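Local coordinates for putative HTH-type transcriptional regulator PF0864 (Pyrococcus furiosus, PDB 2IA0), which probably binds DNA in a sequence-specific manner as a transcriptional regulator of the AsnC family, at residues K53-E57 with R58-E62; D16-D19 with R20-R24. One frame throughout, in Å; residues are numbered along the deposited sequence.

Following the chain from its N terminus, contact 2 (16-19 with 20-24) comes first and forms the opening turns of helix 17-26; contact 1 (53-57 with 58-62) follows, where helix 45-57 ends and turns into strand 61-68. Neither encloses a long loop: each is a local contact within one continuous run of residues, and the two lie in series without crossing. They nevertheless meet in space, their centres about 12 Å apart, because Leu-23 of contact 2 packs against Leu-55, Val-60 and Ile-61 of contact 1. Together they tie the first helix of the winged helix-turn-helix region to the end of its third, and both touch the second subunit.

Contact 1: K53-E57 with R58-E62; sequences KKLQE and RGVIE
Leu-55 and Ile-61 pack against each other across a Schellman motif that ends helix 45-57, the last helix of the winged helix-turn-helix region, and sends the chain into strand 61-68. The two side chains approach at a slant, with CD1 of Ile-61 lying against CB of Leu-55 at 3.7 Å. The first torsion of Leu-55 (chi1 -60°) sets CG beside its backbone N, and from there the two methyls part company: CD1 stays with Ile-61, while CD2 reaches CG1 of Val-60 at 3.9 Å. Leu-23 of helix 17-26 packs on all three residues, so this apolar patch belongs to the interior between the helices. Ile-61 also packs on Ile-66 of the second subunit.

The backbone bonds explain how the chain is brought round. Arg-58 N closes a regular helical bond to Lys-54 O, at 3.1 Å. Gly-59, with its positive phi of 72°, then leaves the helix and donates a hydrogen bond from its N to Gln-56 O, 3.2 Å away. This bond and a weak one from Val-60 N to Leu-55 O (2.9 Å) are the motif's two bonds back into the last turn; Ile-61 N adds a further bond to Leu-55 O at 3.1 Å.

On the more exposed side, the extended chain of Arg-58 runs out past Lys-54, whose CE approaches the guanidinium obliquely. The ammonium of Lys-54 is instead paired with Glu-57 one turn further along the helix, in a salt bridge of 3.6 Å between Lys-54 NZ and Glu-57 OE1.

Contact 2: D16-D19 with R20-R24; sequences DDLD and RNILR
The backbone of 16-19 runs straight into that of 20-24 as the first turns of helix 17-26, with successive i to i+4 bonds from Arg-20 N to Asp-16 O through Leu-23 N to Asp-19 O. At the N-cap, Asp-16 OD1 accepts from Asp-19 N of the first turn at 3.2 Å, met from above the carboxylate plane. In return Asp-19 OD1 takes a weak bond from Asp-16 N, 3.4 Å long. Arg-51 of helix 45-57 forms salt bridges with both carboxylates, through Asp-16 OD1 and Asp-19 OD2, which probably offsets the negative charge gathered here.

Arg-20 turns back along the helix toward its start. With CG beside the backbone N (chi1 -69°) and the chain extended to NE, its guanidinium has the backbone of Asp-16 over one face and the carboxylate of Asp-17 at its edge. Asp-17 OD1 and Arg-20 NH1 form a salt bridge but are modelled too close together, so the placing of both atoms is doubtful.

Asn-21 and Ile-22 lean back on the preceding turn. The amide of Asn-21 lies against the Asp-17 carbonyl, CG 3.4 Å from Asp-17 O, and the side chain also packs on Leu-41 of helix 34-41; an alanine here would keep CB but would probably leave that carbonyl less covered and thin the packing on Leu-41. Ile-22 CG1 meets Leu-18 CD1 at 4.1 Å, and these two also pack on Leu-41. Leu-23 and Arg-20 share Val-171 of the second subunit. The reciprocal pairing of Asp-16 and Asp-19 is a capping box, here opening the first helix of a winged helix-turn-helix domain.

Contact 1: K53-E57 with R58-E62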
# COMPACT_ATOMS: atom_id res chain seq x y z
N LYS A 53 6.89 4.06 -23.59
CA LYS A 53 6.55 5.47 -23.76
C LYS A 53 5.04 5.67 -23.80
O LYS A 53 4.53 6.61 -23.21
CB LYS A 53 7.21 6.08 -25.01
CG LYS A 53 8.64 6.58 -24.80
CD LYS A 53 9.36 6.93 -26.11
CE LYS A 53 9.20 8.42 -26.54
NZ LYS A 53 10.13 8.84 -27.68
N LYS A 54 4.33 4.77 -24.47
CA LYS A 54 2.89 4.88 -24.64
C LYS A 54 2.14 4.67 -23.31
O LYS A 54 1.19 5.40 -23.01
CB LYS A 54 2.41 3.91 -25.72
CG LYS A 54 1.26 4.42 -26.57
CD LYS A 54 1.70 5.53 -27.55
CE LYS A 54 0.48 6.33 -28.03
NZ LYS A 54 0.83 7.66 -28.60
N LEU A 55 2.58 3.69 -22.52
CA LEU A 55 1.97 3.41 -21.20
C LEU A 55 2.24 4.53 -20.21
O LEU A 55 1.39 4.88 -19.39
CB LEU A 55 2.43 2.07 -20.63
CG LEU A 55 2.13 0.82 -21.46
CD1 LEU A 55 3.06 -0.30 -21.06
CD2 LEU A 55 0.68 0.40 -21.32
N GLN A 56 3.44 5.09 -20.30
CA GLN A 56 3.80 6.27 -19.53
C GLN A 56 2.93 7.49 -19.91
O GLN A 56 2.42 8.17 -19.02
CB GLN A 56 5.29 6.57 -19.68
CG GLN A 56 6.22 5.59 -18.96
CD GLN A 56 7.70 5.79 -19.31
OE1 GLN A 56 8.03 6.34 -20.36
NE2 GLN A 56 8.58 5.33 -18.45
N GLU A 57 2.75 7.76 -21.21
CA GLU A 57 1.91 8.88 -21.67
C GLU A 57 0.46 8.76 -21.20
O GLU A 57 -0.13 9.74 -20.75
CB GLU A 57 1.89 9.02 -23.20
CG GLU A 57 3.14 9.56 -23.85
CD GLU A 57 3.08 9.38 -25.38
OE1 GLU A 57 2.07 9.78 -25.99
OE2 GLU A 57 4.05 8.82 -25.96
N ARG A 58 -0.14 7.58 -21.34
CA ARG A 58 -1.53 7.36 -20.91
C ARG A 58 -1.71 7.23 -19.39
O ARG A 58 -2.83 7.09 -18.91
CB ARG A 58 -2.13 6.15 -21.62
CG ARG A 58 -2.23 6.34 -23.15
CD ARG A 58 -2.75 5.06 -23.88
NE ARG A 58 -2.89 5.26 -25.34
CZ ARG A 58 -3.33 4.31 -26.19
NH1 ARG A 58 -3.67 3.10 -25.71
NH2 ARG A 58 -3.44 4.56 -27.51
N GLY A 59 -0.60 7.27 -18.64
CA GLY A 59 -0.63 7.11 -17.18
C GLY A 59 -0.92 5.71 -16.67
O GLY A 59 -1.23 5.53 -15.49
N VAL A 60 -0.83 4.70 -17.55
CA VAL A 60 -0.91 3.30 -17.12
C VAL A 60 0.31 2.97 -16.25
O VAL A 60 0.16 2.41 -15.15
CB VAL A 60 -1.07 2.33 -18.31
CG1 VAL A 60 -1.06 0.88 -17.83
CG2 VAL A 60 -2.36 2.61 -19.06
N ILE A 61 1.52 3.32 -16.70
CA ILE A 61 2.64 3.38 -15.77
C ILE A 61 2.54 4.75 -15.14
O ILE A 61 2.84 5.77 -15.78
CB ILE A 61 4.03 3.11 -16.44
CG1 ILE A 61 4.10 1.68 -17.01
CG2 ILE A 61 5.13 3.24 -15.44
CD1 ILE A 61 5.12 1.52 -18.14
N GLU A 62 2.03 4.80 -13.91
CA GLU A 62 1.85 6.09 -13.24
C GLU A 62 3.16 6.66 -12.72
O GLU A 62 3.38 7.88 -12.81
CB GLU A 62 0.84 6.01 -12.10
CG GLU A 62 0.61 7.38 -11.46
CD GLU A 62 -0.00 7.29 -10.10
OE1 GLU A 62 -1.24 7.06 -10.04
OE2 GLU A 62 0.76 7.45 -9.08

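Contact 2: D16-D19 with R20-R24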
# COMPACT_ATOMS: atom_id res chain seq x y z
N ASP A 16 -3.01 -5.28 -24.60
CA ASP A 16 -2.81 -6.63 -25.11
C ASP A 16 -1.85 -7.41 -24.21
O ASP A 16 -1.37 -6.86 -23.20
CB ASP A 16 -2.39 -6.62 -26.58
CG ASP A 16 -0.98 -6.13 -26.79
OD1 ASP A 16 -0.51 -5.30 -25.99
OD2 ASP A 16 -0.33 -6.55 -27.77
N ASP A 17 -1.57 -8.67 -24.55
CA ASP A 17 -0.70 -9.50 -23.74
C ASP A 17 0.72 -8.94 -23.56
O ASP A 17 1.30 -9.05 -22.48
CB ASP A 17 -0.67 -10.95 -24.26
CG ASP A 17 -2.00 -11.68 -24.00
OD1 ASP A 17 -2.81 -11.21 -23.18
OD2 ASP A 17 -2.24 -12.74 -24.64
N LEU A 18 1.27 -8.33 -24.61
CA LEU A 18 2.61 -7.72 -24.52
C LEU A 18 2.63 -6.52 -23.57
O LEU A 18 3.56 -6.36 -22.81
CB LEU A 18 3.15 -7.32 -25.92
CG LEU A 18 4.51 -6.63 -25.98
CD1 LEU A 18 5.62 -7.40 -25.15
CD2 LEU A 18 4.92 -6.46 -27.45
N ASP A 19 1.61 -5.68 -23.62
CA ASP A 19 1.46 -4.61 -22.63
C ASP A 19 1.51 -5.13 -21.20
O ASP A 19 2.30 -4.63 -20.40
CB ASP A 19 0.17 -3.82 -22.87
CG ASP A 19 0.28 -2.88 -24.07
OD1 ASP A 19 -0.72 -2.72 -24.79
OD2 ASP A 19 1.40 -2.33 -24.30
N ARG A 20 0.69 -6.15 -20.91
CA ARG A 20 0.58 -6.76 -19.58
C ARG A 20 1.88 -7.41 -19.16
O ARG A 20 2.31 -7.25 -18.01
CB ARG A 20 -0.54 -7.82 -19.54
CG ARG A 20 -1.95 -7.24 -19.64
CD ARG A 20 -3.01 -8.36 -19.68
NE ARG A 20 -4.22 -7.93 -20.41
CZ ARG A 20 -4.55 -8.35 -21.65
NH1 ARG A 20 -3.78 -9.21 -22.30
NH2 ARG A 20 -5.66 -7.91 -22.24
N ASN A 21 2.50 -8.14 -20.09
CA ASN A 21 3.76 -8.79 -19.82
C ASN A 21 4.88 -7.82 -19.45
O ASN A 21 5.62 -8.11 -18.52
CB ASN A 21 4.18 -9.67 -20.99
CG ASN A 21 3.56 -11.05 -20.93
OD1 ASN A 21 3.31 -11.57 -19.85
ND2 ASN A 21 3.31 -11.65 -22.09
N ILE A 22 5.00 -6.70 -20.17
CA ILE A 22 5.91 -5.59 -19.82
C ILE A 22 5.65 -5.04 -18.42
O ILE A 22 6.57 -4.86 -17.64
CB ILE A 22 5.78 -4.38 -20.82
CG1 ILE A 22 6.43 -4.69 -22.18
CG2 ILE A 22 6.39 -3.09 -20.25
CD1 ILE A 22 6.08 -3.67 -23.29
N LEU A 23 4.39 -4.73 -18.12
CA LEU A 23 4.03 -4.22 -16.80
C LEU A 23 4.38 -5.17 -15.65
O LEU A 23 4.84 -4.72 -14.61
CB LEU A 23 2.55 -3.87 -16.74
CG LEU A 23 2.10 -2.77 -17.69
CD1 LEU A 23 0.61 -2.72 -17.73
CD2 LEU A 23 2.70 -1.42 -17.32
N ARG A 24 4.16 -6.47 -15.85
CA ARG A 24 4.46 -7.51 -14.84
C ARG A 24 5.92 -7.50 -14.46
O ARG A 24 6.24 -7.47 -13.28
CB ARG A 24 4.07 -8.89 -15.34
CG ARG A 24 2.59 -9.14 -15.38
CD ARG A 24 2.29 -10.45 -16.10
NE ARG A 24 0.99 -10.96 -15.68
CZ ARG A 24 -0.04 -11.20 -16.48
NH1 ARG A 24 -1.18 -11.66 -15.96
NH2 ARG A 24 0.05 -11.01 -17.79